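Bacterial leucyl aminopeptidase (Legionella pneumophila, PDB 6ESL) probably hydrolyses peptides from their N-terminal end as a secreted two-zinc aminopeptidase of family M28 that helps Legionella pneumophila acquire nutrients during infection of amoebas. Local coordinates at residues B[22-26]-B[72-76]; B[148-154]-B[185-189]; B[173-179]-B[191-197]; B[296-300]-B[348-354]. All coordinates share one frame. Numbering follows the deposited sequence.

Contact 1 (B[22-26]-B[72-76])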
loop_
_atom_site.group_PDB
_atom_site.type_symbol
_atom_site.label_atom_id
_atom_site.label_comp_id
_atom_site.label_asym_id
_atom_site.label_seq_id
_atom_site.Cartn_x
_atom_site.Cartn_y
_atom_site.Cartn_z
ATOM N N GLU B 22 26.277 21.101 -12.146
ATOM C CA GLU B 22 24.975 20.705 -11.647
ATOM C C GLU B 22 25.083 20.102 -10.262
ATOM O O GLU B 22 26.120 19.597 -9.862
ATOM C CB GLU B 22 24.277 19.721 -12.618
ATOM C CG GLU B 22 24.226 20.190 -14.069
ATOM C CD GLU B 22 23.339 19.356 -14.993
ATOM O OE1 GLU B 22 23.923 18.695 -15.844
ATOM O OE2 GLU B 22 22.124 19.484 -14.913
ATOM N N GLN B 23 24.060 20.274 -9.498
ATOM C CA GLN B 23 23.947 19.703 -8.207
ATOM C C GLN B 23 22.928 18.559 -8.222
ATOM O O GLN B 23 21.721 18.702 -8.624
ATOM C CB GLN B 23 23.572 20.727 -7.165
ATOM C CG GLN B 23 24.634 21.899 -7.152
ATOM C CD GLN B 23 24.479 22.898 -8.324
ATOM O OE1 GLN B 23 23.330 23.310 -8.575
ATOM N NE2 GLN B 23 25.488 23.147 -9.036
ATOM N N LEU B 24 23.423 17.446 -7.664
ATOM C CA LEU B 24 22.641 16.166 -7.568
ATOM C C LEU B 24 22.500 15.728 -6.149
ATOM O O LEU B 24 23.515 15.775 -5.401
ATOM C CB LEU B 24 23.376 15.122 -8.348
ATOM C CG LEU B 24 23.755 15.472 -9.767
ATOM C CD1 LEU B 24 24.470 14.327 -10.420
ATOM C CD2 LEU B 24 22.490 15.873 -10.538
ATOM N N GLN B 25 21.293 15.313 -5.783
ATOM C CA GLN B 25 21.016 14.655 -4.524
ATOM C C GLN B 25 21.151 13.148 -4.760
ATOM O O GLN B 25 20.446 12.620 -5.627
ATOM C CB GLN B 25 19.704 14.978 -3.905
ATOM C CG GLN B 25 19.535 14.440 -2.502
ATOM C CD GLN B 25 18.320 15.032 -1.745
ATOM O OE1 GLN B 25 17.663 14.345 -0.953
ATOM N NE2 GLN B 25 17.985 16.281 -2.054
ATOM N N VAL B 26 22.121 12.538 -4.043
ATOM C CA VAL B 26 22.537 11.176 -4.262
ATOM C C VAL B 26 22.384 10.353 -2.956
ATOM O O VAL B 26 22.886 10.778 -1.875
ATOM C CB VAL B 26 23.956 11.196 -4.771
ATOM C CG1 VAL B 26 24.429 9.829 -5.216
ATOM C CG2 VAL B 26 24.097 12.094 -5.997
ATOM N N PHE B 72 19.418 9.351 -8.870
ATOM C CA PHE B 72 19.726 10.683 -8.267
ATOM C C PHE B 72 18.638 11.660 -8.702
ATOM O O PHE B 72 17.908 11.422 -9.667
ATOM C CB PHE B 72 21.110 11.097 -8.580
ATOM C CG PHE B 72 21.393 11.225 -10.052
ATOM C CD1 PHE B 72 20.946 12.345 -10.781
ATOM C CD2 PHE B 72 22.171 10.298 -10.718
ATOM C CE1 PHE B 72 21.193 12.482 -12.116
ATOM C CE2 PHE B 72 22.456 10.453 -12.086
ATOM C CZ PHE B 72 21.914 11.523 -12.774
ATOM N N VAL B 73 18.534 12.755 -7.922
ATOM C CA VAL B 73 17.612 13.846 -8.273
ATOM C C VAL B 73 18.448 15.069 -8.554
ATOM O O VAL B 73 19.354 15.391 -7.788
ATOM C CB VAL B 73 16.564 14.050 -7.177
ATOM C CG1 VAL B 73 15.709 15.312 -7.491
ATOM C CG2 VAL B 73 15.668 12.833 -7.075
ATOM N N ASN B 74 18.235 15.697 -9.697
ATOM C CA ASN B 74 18.890 16.961 -10.062
ATOM C C ASN B 74 18.260 18.079 -9.272
ATOM O O ASN B 74 17.075 18.353 -9.397
ATOM C CB ASN B 74 18.785 17.205 -11.563
ATOM C CG ASN B 74 19.771 18.183 -12.067
ATOM O OD1 ASN B 74 19.909 19.221 -11.430
ATOM N ND2 ASN B 74 20.512 17.890 -13.119
ATOM N N VAL B 75 19.031 18.672 -8.355
ATOM C CA VAL B 75 18.477 19.757 -7.468
ATOM C C VAL B 75 19.012 21.150 -7.895
ATOM O O VAL B 75 18.878 22.108 -7.158
ATOM C CB VAL B 75 18.712 19.462 -5.959
ATOM C CG1 VAL B 75 17.957 18.228 -5.560
ATOM C CG2 VAL B 75 20.228 19.415 -5.614
ATOM N N SER B 76 19.654 21.261 -9.031
ATOM C CA SER B 76 20.215 22.511 -9.453
ATOM C C SER B 76 19.173 23.638 -9.472
ATOM O O SER B 76 19.467 24.780 -9.018
ATOM C CB SER B 76 20.787 22.414 -10.831
ATOM O OG SER B 76 21.694 21.355 -11.028
HETATM O O HOH W 1 22.183 25.500 -9.375
#

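Contact 2 (B[148-154]-B[185-189])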
loop_
_atom_site.group_PDB
_atom_site.type_symbol
_atom_site.label_atom_id
_atom_site.label_comp_id
_atom_site.label_asym_id
_atom_site.label_seq_id
_atom_site.Cartn_x
_atom_site.Cartn_y
_atom_site.Cartn_z
ATOM N N ALA B 148 -14.005 -8.696 29.011
ATOM C CA ALA B 148 -12.785 -8.795 29.727
ATOM C C ALA B 148 -12.952 -8.515 31.252
ATOM O O ALA B 148 -12.048 -8.790 31.996
ATOM C CB ALA B 148 -11.766 -7.885 29.143
ATOM N N THR B 149 -14.087 -7.988 31.663
ATOM C CA THR B 149 -14.328 -7.651 33.083
ATOM C C THR B 149 -15.172 -8.731 33.741
ATOM O O THR B 149 -15.519 -8.520 34.909
ATOM C CB THR B 149 -15.127 -6.319 33.268
ATOM O OG1 THR B 149 -16.339 -6.380 32.499
ATOM C CG2 THR B 149 -14.299 -5.104 32.818
ATOM N N LYS B 150 -15.543 -9.776 33.011
ATOM C CA LYS B 150 -16.453 -10.830 33.504
ATOM C C LYS B 150 -15.877 -12.219 33.598
ATOM O O LYS B 150 -14.978 -12.602 32.872
ATOM C CB LYS B 150 -17.690 -10.899 32.622
ATOM C CG LYS B 150 -18.389 -9.539 32.489
ATOM C CD LYS B 150 -19.006 -9.153 33.838
ATOM C CE LYS B 150 -20.272 -8.369 33.645
ATOM N NZ LYS B 150 -19.944 -7.011 33.358
ATOM N N ASP B 151 -16.485 -13.028 34.491
ATOM C CA ASP B 151 -16.072 -14.441 34.630
ATOM C C ASP B 151 -16.187 -15.225 33.350
ATOM O O ASP B 151 -15.297 -16.003 33.020
ATOM C CB ASP B 151 -16.806 -15.140 35.799
ATOM C CG ASP B 151 -16.384 -14.610 37.151
ATOM O OD1 ASP B 151 -15.232 -14.128 37.305
ATOM O OD2 ASP B 151 -17.205 -14.706 38.098
ATOM N N THR B 152 -17.208 -14.964 32.572
ATOM C CA THR B 152 -17.327 -15.578 31.238
ATOM C C THR B 152 -16.176 -15.254 30.304
ATOM O O THR B 152 -15.793 -16.115 29.518
ATOM C CB THR B 152 -18.702 -15.265 30.561
ATOM O OG1 THR B 152 -18.925 -13.872 30.564
ATOM C CG2 THR B 152 -19.844 -15.929 31.433
ATOM N N GLY B 153 -15.626 -14.028 30.443
ATOM C CA GLY B 153 -14.400 -13.541 29.726
ATOM C C GLY B 153 -13.221 -14.376 30.159
ATOM O O GLY B 153 -12.362 -14.771 29.345
ATOM N N VAL B 154 -13.193 -14.669 31.453
ATOM C CA VAL B 154 -12.112 -15.455 31.986
ATOM C C VAL B 154 -12.231 -16.897 31.513
ATOM O O VAL B 154 -11.233 -17.463 31.057
ATOM C CB VAL B 154 -12.059 -15.382 33.582
ATOM C CG1 VAL B 154 -11.061 -16.356 34.234
ATOM C CG2 VAL B 154 -11.745 -13.944 34.008
ATOM N N TRP B 185 -6.162 -4.338 35.350
ATOM C CA TRP B 185 -7.346 -4.501 36.172
ATOM C C TRP B 185 -8.327 -5.444 35.540
ATOM O O TRP B 185 -9.226 -5.939 36.184
ATOM C CB TRP B 185 -7.860 -3.073 36.710
ATOM C CG TRP B 185 -8.865 -2.642 35.784
ATOM C CD1 TRP B 185 -8.639 -2.289 34.502
ATOM C CD2 TRP B 185 -10.285 -2.655 35.961
ATOM N NE1 TRP B 185 -9.811 -2.047 33.861
ATOM C CE2 TRP B 185 -10.850 -2.263 34.732
ATOM C CE3 TRP B 185 -11.141 -2.940 37.033
ATOM C CZ2 TRP B 185 -12.222 -2.146 34.539
ATOM C CZ3 TRP B 185 -12.523 -2.821 36.838
ATOM C CH2 TRP B 185 -13.043 -2.427 35.598
ATOM N N TYR B 186 -8.196 -5.703 34.239
ATOM C CA TYR B 186 -9.126 -6.610 33.598
ATOM C C TYR B 186 -8.812 -8.040 33.985
ATOM O O TYR B 186 -7.653 -8.481 33.877
ATOM C CB TYR B 186 -9.058 -6.498 32.064
ATOM C CG TYR B 186 -9.571 -5.170 31.564
ATOM C CD1 TYR B 186 -10.931 -4.951 31.373
ATOM C CD2 TYR B 186 -8.703 -4.119 31.332
ATOM C CE1 TYR B 186 -11.435 -3.694 31.023
ATOM C CE2 TYR B 186 -9.164 -2.880 30.881
ATOM C CZ TYR B 186 -10.577 -2.687 30.722
ATOM O OH TYR B 186 -11.090 -1.440 30.350
ATOM N N LYS B 187 -9.832 -8.770 34.413
ATOM C CA LYS B 187 -9.555 -10.155 34.817
ATOM C C LYS B 187 -9.286 -11.146 33.690
ATOM O O LYS B 187 -8.596 -12.132 33.910
ATOM C CB LYS B 187 -10.643 -10.678 35.745
ATOM C CG LYS B 187 -12.024 -10.569 35.185
ATOM C CD LYS B 187 -13.044 -11.200 36.131
ATOM C CE LYS B 187 -13.422 -10.254 37.279
ATOM N NZ LYS B 187 -14.744 -10.767 37.769
ATOM N N GLN B 188 -9.797 -10.895 32.471
ATOM C CA GLN B 188 -9.423 -11.752 31.286
ATOM C C GLN B 188 -7.982 -11.554 30.829
ATOM O O GLN B 188 -7.606 -10.430 30.453
ATOM C CB GLN B 188 -10.365 -11.472 30.112
ATOM C CG GLN B 188 -10.238 -12.265 28.821
ATOM C CD GLN B 188 -11.192 -11.711 27.803
ATOM O OE1 GLN B 188 -10.937 -10.582 27.275
ATOM N NE2 GLN B 188 -12.315 -12.434 27.509
ATOM N N PRO B 189 -7.154 -12.597 30.867
ATOM C CA PRO B 189 -5.819 -12.543 30.295
ATOM C C PRO B 189 -5.849 -12.744 28.816
ATOM O O PRO B 189 -6.845 -13.329 28.263
ATOM C CB PRO B 189 -5.113 -13.728 30.901
ATOM C CG PRO B 189 -6.195 -14.700 31.211
ATOM C CD PRO B 189 -7.513 -14.001 31.290
#

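Contact 3 (B[173-179]-B[191-197])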
loop_
_atom_site.group_PDB
_atom_site.type_symbol
_atom_site.label_atom_id
_atom_site.label_comp_id
_atom_site.label_asym_id
_atom_site.label_seq_id
_atom_site.Cartn_x
_atom_site.Cartn_y
_atom_site.Cartn_z
ATOM N N ARG B 173 2.714 -32.934 18.922
ATOM C CA ARG B 173 3.601 -31.803 18.667
ATOM C C ARG B 173 4.254 -31.508 20.033
ATOM O O ARG B 173 3.535 -31.297 21.023
ATOM C CB ARG B 173 2.803 -30.617 18.109
ATOM C CG ARG B 173 3.685 -29.549 17.537
ATOM C CD ARG B 173 4.132 -29.767 16.091
ATOM N NE ARG B 173 5.187 -28.795 15.819
ATOM C CZ ARG B 173 5.691 -28.443 14.626
ATOM N NH1 ARG B 173 5.205 -28.925 13.476
ATOM N NH2 ARG B 173 6.680 -27.539 14.574
ATOM N N THR B 174 5.589 -31.551 20.099
ATOM C CA THR B 174 6.343 -31.438 21.381
ATOM C C THR B 174 7.074 -30.094 21.511
ATOM O O THR B 174 7.713 -29.861 22.512
ATOM C CB THR B 174 7.456 -32.523 21.511
ATOM O OG1 THR B 174 8.458 -32.241 20.529
ATOM C CG2 THR B 174 6.924 -33.928 21.308
ATOM N N ASP B 175 6.965 -29.197 20.539
ATOM C CA ASP B 175 7.746 -27.957 20.586
ATOM C C ASP B 175 6.815 -26.732 20.877
ATOM O O ASP B 175 7.105 -25.610 20.477
ATOM C CB ASP B 175 8.623 -27.802 19.317
ATOM C CG ASP B 175 7.801 -27.540 18.019
ATOM O OD1 ASP B 175 6.585 -27.890 17.998
ATOM O OD2 ASP B 175 8.400 -27.002 17.024
ATOM N N THR B 176 5.731 -26.996 21.605
ATOM C CA THR B 176 4.734 -26.005 21.907
ATOM C C THR B 176 4.733 -25.534 23.358
ATOM O O THR B 176 5.250 -26.188 24.246
ATOM C CB THR B 176 3.260 -26.432 21.573
ATOM O OG1 THR B 176 2.869 -27.603 22.271
ATOM C CG2 THR B 176 3.032 -26.542 20.100
ATOM N N SER B 177 4.126 -24.386 23.573
ATOM C CA SER B 177 4.096 -23.777 24.866
ATOM C C SER B 177 2.994 -22.720 24.866
ATOM O O SER B 177 2.672 -22.101 23.826
ATOM C CB SER B 177 5.484 -23.181 25.179
ATOM O OG SER B 177 5.474 -22.501 26.397
ATOM N N THR B 178 2.339 -22.602 26.023
ATOM C CA THR B 178 1.301 -21.625 26.217
ATOM C C THR B 178 1.545 -20.736 27.425
ATOM O O THR B 178 2.069 -21.182 28.413
ATOM C CB THR B 178 -0.044 -22.285 26.360
ATOM O OG1 THR B 178 -0.107 -22.968 27.591
ATOM C CG2 THR B 178 -0.289 -23.215 25.170
ATOM N N PHE B 179 1.114 -19.490 27.365
ATOM C CA PHE B 179 1.071 -18.671 28.594
ATOM C C PHE B 179 0.057 -17.541 28.552
ATOM O O PHE B 179 -0.321 -17.081 27.468
ATOM C CB PHE B 179 2.452 -18.159 28.954
ATOM C CG PHE B 179 3.113 -17.322 27.901
ATOM C CD1 PHE B 179 3.902 -17.912 26.912
ATOM C CD2 PHE B 179 2.988 -15.929 27.923
ATOM C CE1 PHE B 179 4.573 -17.102 25.955
ATOM C CE2 PHE B 179 3.662 -15.141 26.999
ATOM C CZ PHE B 179 4.432 -15.723 25.987
ATOM N N LEU B 191 -4.162 -14.858 25.797
ATOM C CA LEU B 191 -3.580 -16.198 25.563
ATOM C C LEU B 191 -2.536 -16.125 24.479
ATOM O O LEU B 191 -2.833 -15.779 23.327
ATOM C CB LEU B 191 -4.633 -17.168 25.134
ATOM C CG LEU B 191 -4.118 -18.580 24.691
ATOM C CD1 LEU B 191 -3.316 -19.231 25.842
ATOM C CD2 LEU B 191 -5.339 -19.379 24.260
ATOM N N VAL B 192 -1.305 -16.393 24.853
ATOM C CA VAL B 192 -0.228 -16.447 23.910
ATOM C C VAL B 192 0.170 -17.945 23.791
ATOM O O VAL B 192 0.356 -18.679 24.833
ATOM C CB VAL B 192 1.003 -15.670 24.343
ATOM C CG1 VAL B 192 2.158 -15.837 23.350
ATOM C CG2 VAL B 192 0.673 -14.169 24.471
ATOM N N THR B 193 0.274 -18.397 22.545
ATOM C CA THR B 193 0.621 -19.774 22.220
ATOM C C THR B 193 1.787 -19.747 21.246
ATOM O O THR B 193 1.980 -18.763 20.532
ATOM C CB THR B 193 -0.562 -20.522 21.582
ATOM O OG1 THR B 193 -0.738 -20.081 20.231
ATOM C CG2 THR B 193 -1.840 -20.265 22.365
ATOM N N VAL B 194 2.564 -20.822 21.212
ATOM C CA VAL B 194 3.742 -20.855 20.342
ATOM C C VAL B 194 4.039 -22.242 19.852
ATOM O O VAL B 194 3.927 -23.213 20.645
ATOM C CB VAL B 194 4.995 -20.184 20.984
ATOM C CG1 VAL B 194 5.464 -20.893 22.248
ATOM C CG2 VAL B 194 6.119 -20.016 19.973
ATOM N N ILE B 195 4.383 -22.330 18.563
ATOM C CA ILE B 195 4.818 -23.575 17.927
ATOM C C ILE B 195 6.245 -23.352 17.495
ATOM O O ILE B 195 6.475 -22.517 16.627
ATOM C CB ILE B 195 3.926 -23.990 16.737
ATOM C CG1 ILE B 195 2.499 -24.232 17.241
ATOM C CG2 ILE B 195 4.411 -25.310 16.119
ATOM C CD1 ILE B 195 1.441 -24.092 16.157
ATOM N N GLY B 196 7.186 -24.103 18.113
ATOM C CA GLY B 196 8.628 -23.866 17.922
ATOM C C GLY B 196 9.198 -22.971 19.012
ATOM O O GLY B 196 9.943 -21.997 18.736
ATOM N N LYS B 197 8.858 -23.303 20.252
ATOM C CA LYS B 197 9.178 -22.488 21.428
ATOM C C LYS B 197 10.649 -22.152 21.595
ATOM O O LYS B 197 10.952 -21.086 22.099
ATOM C CB LYS B 197 8.696 -23.142 22.696
ATOM C CG LYS B 197 9.536 -24.353 23.105
ATOM C CD LYS B 197 8.800 -25.270 24.059
ATOM C CE LYS B 197 9.761 -26.226 24.762
ATOM N NZ LYS B 197 9.174 -26.737 26.007
#

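Contact 4 (B[296-300]-B[348-354])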
loop_
_atom_site.group_PDB
_atom_site.type_symbol
_atom_site.label_atom_id
_atom_site.label_comp_id
_atom_site.label_asym_id
_atom_site.label_seq_id
_atom_site.Cartn_x
_atom_site.Cartn_y
_atom_site.Cartn_z
ATOM N N THR B 296 -15.066 -11.745 -2.153
ATOM C CA THR B 296 -14.016 -10.793 -1.961
ATOM C C THR B 296 -13.536 -10.710 -0.505
ATOM O O THR B 296 -14.371 -10.682 0.445
ATOM C CB THR B 296 -14.534 -9.400 -2.398
ATOM O OG1 THR B 296 -14.899 -9.398 -3.795
ATOM C CG2 THR B 296 -13.470 -8.289 -2.172
ATOM N N MET B 297 -12.231 -10.654 -0.331
ATOM C CA MET B 297 -11.610 -10.418 0.947
ATOM C C MET B 297 -10.928 -9.050 0.895
ATOM O O MET B 297 -10.419 -8.667 -0.109
ATOM C CB MET B 297 -10.611 -11.566 1.300
ATOM C CG MET B 297 -11.339 -12.928 1.444
ATOM S SD MET B 297 -10.165 -14.338 1.408
ATOM C CE MET B 297 -9.653 -14.237 3.090
ATOM N N TRP B 298 -10.940 -8.339 2.011
ATOM C CA TRP B 298 -10.564 -6.928 2.097
ATOM C C TRP B 298 -9.253 -6.777 2.853
ATOM O O TRP B 298 -9.097 -7.327 3.919
ATOM C CB TRP B 298 -11.707 -6.143 2.752
ATOM C CG TRP B 298 -12.894 -6.087 1.879
ATOM C CD1 TRP B 298 -13.906 -7.062 1.792
ATOM C CD2 TRP B 298 -13.289 -5.037 0.970
ATOM N NE1 TRP B 298 -14.844 -6.658 0.882
ATOM C CE2 TRP B 298 -14.521 -5.416 0.400
ATOM C CE3 TRP B 298 -12.774 -3.786 0.652
ATOM C CZ2 TRP B 298 -15.179 -4.651 -0.520
ATOM C CZ3 TRP B 298 -13.498 -2.971 -0.259
ATOM C CH2 TRP B 298 -14.670 -3.410 -0.810
ATOM N N VAL B 299 -8.322 -5.995 2.313
ATOM C CA VAL B 299 -7.081 -5.704 2.962
ATOM C C VAL B 299 -7.176 -4.280 3.442
ATOM O O VAL B 299 -7.410 -3.333 2.608
ATOM C CB VAL B 299 -5.886 -5.943 1.980
ATOM C CG1 VAL B 299 -4.545 -5.534 2.568
ATOM C CG2 VAL B 299 -5.754 -7.420 1.667
ATOM N N PHE B 300 -6.979 -4.075 4.747
ATOM C CA PHE B 300 -7.050 -2.778 5.370
ATOM C C PHE B 300 -5.706 -2.047 5.276
ATOM O O PHE B 300 -4.671 -2.573 5.534
ATOM C CB PHE B 300 -7.647 -2.788 6.777
ATOM C CG PHE B 300 -9.122 -2.849 6.735
ATOM C CD1 PHE B 300 -9.763 -4.002 6.231
ATOM C CD2 PHE B 300 -9.900 -1.722 6.891
ATOM C CE1 PHE B 300 -11.161 -4.043 6.005
ATOM C CE2 PHE B 300 -11.310 -1.748 6.666
ATOM C CZ PHE B 300 -11.937 -2.927 6.305
ATOM N N PHE B 348 -3.929 -6.686 8.199
ATOM C CA PHE B 348 -5.297 -6.891 8.645
ATOM C C PHE B 348 -6.207 -7.158 7.405
ATOM O O PHE B 348 -6.716 -6.225 6.754
ATOM C CB PHE B 348 -5.790 -5.707 9.467
ATOM C CG PHE B 348 -7.216 -5.793 9.924
ATOM C CD1 PHE B 348 -7.829 -6.992 10.211
ATOM C CD2 PHE B 348 -7.973 -4.656 10.079
ATOM C CE1 PHE B 348 -9.200 -7.020 10.571
ATOM C CE2 PHE B 348 -9.324 -4.679 10.484
ATOM C CZ PHE B 348 -9.919 -5.873 10.788
ATOM N N PRO B 349 -6.432 -8.446 7.094
ATOM C CA PRO B 349 -7.464 -8.768 6.148
ATOM C C PRO B 349 -8.821 -8.915 6.855
ATOM O O PRO B 349 -8.835 -9.330 8.029
ATOM C CB PRO B 349 -7.022 -10.115 5.633
ATOM C CG PRO B 349 -6.332 -10.763 6.831
ATOM C CD PRO B 349 -5.837 -9.656 7.706
ATOM N N CYS B 350 -9.922 -8.581 6.177
ATOM C CA CYS B 350 -11.229 -8.537 6.815
ATOM C C CYS B 350 -12.359 -8.871 5.889
ATOM O O CYS B 350 -12.234 -8.906 4.680
ATOM C CB CYS B 350 -11.425 -7.131 7.516
ATOM S SG CYS B 350 -12.880 -6.882 8.554
ATOM N N GLU B 351 -13.434 -9.284 6.508
ATOM C CA GLU B 351 -14.592 -9.863 5.833
ATOM C C GLU B 351 -15.347 -8.915 4.914
ATOM O O GLU B 351 -15.968 -9.369 3.930
ATOM C CB GLU B 351 -15.601 -10.418 6.858
ATOM C CG GLU B 351 -16.161 -9.300 7.789
ATOM C CD GLU B 351 -17.069 -9.760 8.932
ATOM O OE1 GLU B 351 -16.973 -10.925 9.299
ATOM O OE2 GLU B 351 -17.861 -8.911 9.412
ATOM N N THR B 352 -15.326 -7.627 5.217
ATOM C CA THR B 352 -16.003 -6.621 4.430
ATOM C C THR B 352 -15.168 -5.346 4.384
ATOM O O THR B 352 -14.228 -5.149 5.152
ATOM C CB THR B 352 -17.368 -6.176 5.022
ATOM O OG1 THR B 352 -17.146 -5.596 6.298
ATOM C CG2 THR B 352 -18.311 -7.330 5.292
ATOM N N SER B 353 -15.590 -4.436 3.551
ATOM C CA SER B 353 -15.087 -3.070 3.689
ATOM C C SER B 353 -15.630 -2.454 4.972
ATOM O O SER B 353 -16.607 -2.926 5.582
ATOM C CB SER B 353 -15.560 -2.192 2.493
ATOM O OG SER B 353 -16.988 -1.947 2.630
ATOM N N PHE B 354 -15.064 -1.321 5.300
ATOM C CA PHE B 354 -15.538 -0.484 6.413
ATOM C C PHE B 354 -16.952 0.053 6.198
ATOM O O PHE B 354 -17.826 -0.092 7.083
ATOM C CB PHE B 354 -14.591 0.690 6.683
ATOM C CG PHE B 354 -15.065 1.536 7.842
ATOM C CD1 PHE B 354 -14.940 1.062 9.179
ATOM C CD2 PHE B 354 -15.714 2.781 7.593
ATOM C CE1 PHE B 354 -15.420 1.783 10.232
ATOM C CE2 PHE B 354 -16.210 3.527 8.679
ATOM C CZ PHE B 354 -16.062 3.022 9.988
HETATM O O HOH W 2 -3.431 -5.083 5.856
#

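Contact 1 (B[22-26]-B[72-76])
An Asx turn ends this short antiparallel pairing: Asn74 OD1 accepts from Ser76 N at 3.2 Å and from Ser76 OG at 2.8 Å, folding residues 74-76 so that the serine faces the start of strand 21-27. Regular pairing is confined to two bridges. Gln25 and Val73 form a hydrogen-bonded pair, with Gln25 N to Val73 O at 2.8 Å and Val73 N to Gln25 O at 3.0 Å, and Leu24 lies opposite Asn74 as a non-hydrogen-bonded pair. Beyond them Val75 N still donates to Gln23 O at 2.7 Å, but the next backbone donor, Gln23 N, is taken up by a side chain, Ser76 OG, at 3.0 Å. On the face carrying Leu24 and Asn74, Leu24 CD1 sits over the Phe72 ring, 4.2 Å from its centroid, a CH-pi contact. Helix 57-67 packs against Leu24 and Phe72, while strand 47-53 borders strand 21-27 on its other side. Asn74 ND2 also donates to Glu22 OE2 at 2.9 Å. In the second subunit, Tyr186 hydrogen-bonds this OE2, Arg258 forms a salt bridge with OE1, and that subunit's Arg258 O also accepts from Asn74 ND2. Strand 73-74, outermost in this chain's N-terminal sheet, is thus held by backbone and side-chain bonds, and the Glu22-Asn74 pair joining it to strand 21-27 continues into the dimer interface.

Contact 2 (B[148-154]-B[185-189])
Lys187 lays its aliphatic chain along the start of helix 151-170, its CG 3.6 Å from Val154 CG2 and its CE 3.6 Å from Thr149 O. Its amino group ends beside Asp151 in the helix's first turn, where NZ and OD1, 3.4 Å apart, make a long, weak salt bridge. The chain turns a corner at Lys187, and the next residue provides the firmer links. Gln188 N donates to Ala148 O at 3.1 Å, and the extended side chain of Gln188 reaches the first turn of the helix, where NE2 donates to Gly153 O at 3.0 Å. Gly153 suits this approach: a CB there would lie only 3.1 Å from Gln188 NE2. The same amide bonds Arg146 O and, through OE1, Ala255 N, tying the helix start, strand 188-195 and the loop after strand 248-253 together; the Gln188 side chain is about 12 Å from a zinc ion. On the other side of the turn, Ala148 CB and Thr149 CG2 pack on Tyr186, at 3.8 Å from CD1 and 3.7 Å from CE1 respectively, while the Tyr186 hydroxyl bonds Glu22 of the second subunit. Neutral amide and backbone bonds therefore hold the buried part of this junction, and the charged pair at its exposed margin adds only a weak link.

Contact 3 (B[173-179]-B[191-197])
Strands 176-179 and 191-195 run antiparallel, their axes 4.8 Å apart at closest approach and their directions 170° apart, as the two arms of a beta hairpin at one edge of the mixed eight-stranded sheet. Ser177-Val194 and Phe179-Val192 are the hydrogen-bonded pairs, alternating with the non-hydrogen-bonded pairs Thr176-Ile195 and Thr178-Thr193. Phe179 N reaches Val192 O at 2.8 Å and Val192 N returns to Phe179 O at 2.9 Å. At the open end the pattern changes: Asp175 O accepts from both Gly196 N, at 2.8 Å, and Lys197 N, at 2.9 Å, as the second arm turns away. Gly196 has positive phi, and a CB there would be jammed against the carbonyl oxygen of Ile195.

On the face of Thr176, Thr178, Thr193 and Ile195, Thr176 CG2 lies 3.7 Å from Ile195 CG1; helices 151-170 and 220-239 pack here, and Thr178 hydrogen-bonds Glu165 of the former. On the reverse face Phe179 lies flat across Val192, whose CB is 3.9 Å from the ring centroid. Near the open end, Arg173 pairs with Asp175 through a bidentate salt bridge, NE to OD1 at 2.7 Å and NH2 to OD2 at 3.0 Å, and one face of its guanidinium rests on Ile195, NH2 lying 3.5 Å from CG2.

Contact 4 (B[296-300]-B[348-354])
Two aromatic side chains of strand 297-300 fill the concave side of the 348-354 segment, which leaves its short strand at Cys350 and curls back over them. The indole of Trp298 lies against the inside of the bend: Thr352 C and Ser353 N sit over one face of the ring system, and Ser353 CB presses onto the six-membered ring, 3.5 Å from its centroid in a CH-pi contact. Phe300 fits deeper into the curve. Its CE1 meets Cys350 CB at 3.4 Å, its ring edge points to Thr352 O and Phe354 N, and Phe348 CE2 covers one face, the two phenylalanine rings lying obliquely with centroids 5.2 Å apart. The backbones pair antiparallel alongside, with Trp298 N to Cys350 O at 3.0 Å, Cys350 N to Trp298 O at 2.7 Å and Phe300 N to Phe348 O at 3.0 Å. A water extends the pairing, donating to Phe300 O and accepting from Phe348 N. On the reverse face Val299 and Pro349 meet helix 306-320. Phe348, whose ring stacks on His336, has its side chain about 7 Å from a zinc ion. Rings packed on backbone and carbon bury Thr352 O at the Phe300 edge without a hydrogen-bond partner, so the direct polar links are the three backbone bonds.

How the contacts relate
Contacts 2, 3 and 4 all reach the mixed eight-stranded sheet of the zinc-bearing domain. Contacts 2 and 3 share strand 188-195 and adjoin in sequence, their centres about 22 Å apart; contact 4 belongs to the other half of the sheet, its nearest atoms about 17 Å from either. The zinc ions, bound by His209, Asp222, Glu257 and Asp284, lie nearer contact 4 (about 7 Å from the Phe348 side chain) than contact 2 (about 12 Å from the Gln188 side chain). Contact 1 stands apart in the N-terminal sheet, its centre about 59 Å from that of contact 2 in the same chain. Dimerisation bridges that gap: Glu22 in contact 1 of one subunit hydrogen-bonds Tyr186 in contact 2 of the other.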